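Local coordinates for hypothetical protein (Uncultured marine organism, PDB 2OP5), which is of unknown function but forms a dimer with a ferredoxin-like fold, probably akin to the dimeric alpha/beta-barrel proteins, at residues E33-S36 with E37-S41. Sequence-based numbering, arbitrary orientation.
Sequences EVWS and EDLYS. With EDO (1,2-ethanediol), chain G.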
loop_
_atom_site.group_PDB
_atom_site.type_symbol
_atom_site.label_atom_id
_atom_site.label_comp_id
_atom_site.label_asym_id
_atom_site.label_seq_id
_atom_site.Cartn_x
_atom_site.Cartn_y
_atom_site.Cartn_z
ATOM N N GLU A 33 -11.986 -17.336 -3.330
ATOM C CA GLU A 33 -12.470 -18.258 -2.297
ATOM C C GLU A 33 -12.411 -17.552 -0.928
ATOM O O GLU A 33 -13.211 -17.830 -0.043
ATOM C CB GLU A 33 -11.596 -19.530 -2.243
ATOM C CG GLU A 33 -11.640 -20.398 -3.505
ATOM C CD GLU A 33 -10.510 -21.443 -3.588
ATOM O OE1 GLU A 33 -9.937 -21.834 -2.543
ATOM O OE2 GLU A 33 -10.193 -21.863 -4.721
ATOM N N VAL A 34 -11.449 -16.643 -0.765
ATOM C CA VAL A 34 -11.235 -15.922 0.492
ATOM C C VAL A 34 -11.999 -14.609 0.567
ATOM O O VAL A 34 -12.840 -14.417 1.439
ATOM C CB VAL A 34 -9.727 -15.604 0.688
ATOM C CG1 VAL A 34 -9.468 -14.855 2.011
ATOM C CG2 VAL A 34 -8.902 -16.879 0.624
ATOM N N TRP A 35 -11.689 -13.710 -0.353
ATOM C CA TRP A 35 -12.242 -12.383 -0.365
ATOM C C TRP A 35 -13.534 -12.345 -1.158
ATOM O O TRP A 35 -13.583 -11.860 -2.294
ATOM C CB TRP A 35 -11.180 -11.415 -0.898
ATOM C CG TRP A 35 -9.868 -11.547 -0.106
ATOM C CD1 TRP A 35 -8.696 -12.109 -0.544
ATOM C CD2 TRP A 35 -9.642 -11.189 1.267
ATOM N NE1 TRP A 35 -7.757 -12.089 0.443
ATOM C CE2 TRP A 35 -8.300 -11.532 1.572
ATOM C CE3 TRP A 35 -10.425 -10.586 2.261
ATOM C CZ2 TRP A 35 -7.732 -11.294 2.823
ATOM C CZ3 TRP A 35 -9.842 -10.359 3.512
ATOM C CH2 TRP A 35 -8.516 -10.714 3.771
ATOM N N SER A 36 -14.583 -12.906 -0.555
ATOM C CA SER A 36 -15.918 -12.893 -1.137
ATOM C C SER A 36 -16.541 -11.528 -0.856
ATOM O O SER A 36 -16.127 -10.820 0.055
ATOM C CB SER A 36 -16.776 -13.981 -0.507
ATOM O OG SER A 36 -16.931 -13.756 0.881
ATOM N N GLU A 37 -17.551 -11.172 -1.640
ATOM C CA GLU A 37 -18.248 -9.901 -1.464
ATOM C C GLU A 37 -19.027 -9.994 -0.153
ATOM O O GLU A 37 -19.303 -8.985 0.494
ATOM C CB GLU A 37 -19.215 -9.586 -2.625
ATOM C CG GLU A 37 -18.686 -9.825 -4.054
ATOM C CD GLU A 37 -17.474 -8.987 -4.449
ATOM O OE1 GLU A 37 -17.173 -7.969 -3.799
ATOM O OE2 GLU A 37 -16.825 -9.355 -5.454
ATOM N N ASP A 38 -19.388 -11.215 0.226
ATOM C CA ASP A 38 -20.082 -11.437 1.475
ATOM C C ASP A 38 -19.198 -10.991 2.645
ATOM O O ASP A 38 -19.621 -10.200 3.488
ATOM C CB ASP A 38 -20.449 -12.913 1.591
ATOM C CG ASP A 38 -21.220 -13.226 2.850
ATOM O OD1 ASP A 38 -21.931 -12.350 3.375
ATOM O OD2 ASP A 38 -21.110 -14.371 3.321
ATOM N N LEU A 39 -17.956 -11.480 2.659
ATOM C CA LEU A 39 -16.993 -11.139 3.695
ATOM C C LEU A 39 -16.716 -9.629 3.651
ATOM O O LEU A 39 -16.757 -8.964 4.665
ATOM C CB LEU A 39 -15.692 -11.935 3.503
ATOM C CG LEU A 39 -14.589 -11.596 4.504
ATOM C CD1 LEU A 39 -15.070 -11.858 5.855
ATOM C CD2 LEU A 39 -13.287 -12.348 4.264
ATOM N N TYR A 40 -16.445 -9.100 2.465
ATOM C CA TYR A 40 -16.223 -7.656 2.302
ATOM C C TYR A 40 -17.371 -6.810 2.817
ATOM O O TYR A 40 -17.151 -5.760 3.386
ATOM C CB TYR A 40 -16.013 -7.283 0.831
ATOM C CG TYR A 40 -14.636 -7.516 0.273
ATOM C CD1 TYR A 40 -13.493 -7.102 0.973
ATOM C CD2 TYR A 40 -14.475 -8.035 -1.002
ATOM C CE1 TYR A 40 -12.249 -7.289 0.465
ATOM C CE2 TYR A 40 -13.225 -8.195 -1.536
ATOM C CZ TYR A 40 -12.111 -7.822 -0.799
ATOM O OH TYR A 40 -10.851 -8.010 -1.334
ATOM N N SER A 41 -18.601 -7.260 2.608
ATOM C CA SER A 41 -19.759 -6.507 3.100
ATOM C C SER A 41 -19.687 -6.339 4.608
ATOM O O SER A 41 -19.883 -5.252 5.106
ATOM C CB SER A 41 -21.065 -7.200 2.721
ATOM O OG SER A 41 -22.167 -6.359 2.987
HETATM C C1 EDO G . -18.305 -5.723 -2.378
HETATM O O1 EDO G . -18.675 -4.384 -2.766
HETATM C C2 EDO G . -18.843 -6.171 -1.016
HETATM O O2 EDO G . -20.259 -6.385 -0.940
#
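Ser36 is the N-cap of helix 37-46 and binds its first turn twice. Tyr40 N donates to Ser36 O at 3.0 Å, nearly straight at 175°, the first i to i+4 bond of the helix. Leu39 N donates to Ser36 OG at 3.1 Å. Upstream, the chain leaves helix 31-34 through an inverse gamma turn centred on Trp35, with a weak bond from Ser36 N to Val34 O.

Ser36 OG lies between its own backbone N and carbonyl carbon (chi1 62°), a rotation that turns it to the amide of Leu39. The side chain of Leu39 points back over the turn, with CD2 3.5 Å from Val34 O and 3.9 Å from Trp35 CE3. The side chains of Trp35 and Tyr40 cross at about a right angle. The phenol end of Tyr40 sits against the Trp35 methylene, OH to CB 3.4 Å. Tyr40 OH is hydrogen-bonded to His51 ND1, and His51 also meets the Trp35 ring edge-to-face. The Tyr40 ring stacks on Phe113 of the second subunit.

An alanine in place of Tyr40 would probably leave His51 ND1 without this partner, uncover Trp35 CB and weaken the packing between subunits. The serine hydroxyl gives the amide of Leu39 an acceptor at the start of the helix, while Trp35 and Tyr40 join the turn and the helix start to strand 48-56, and Tyr40 also reaches the dimer interface.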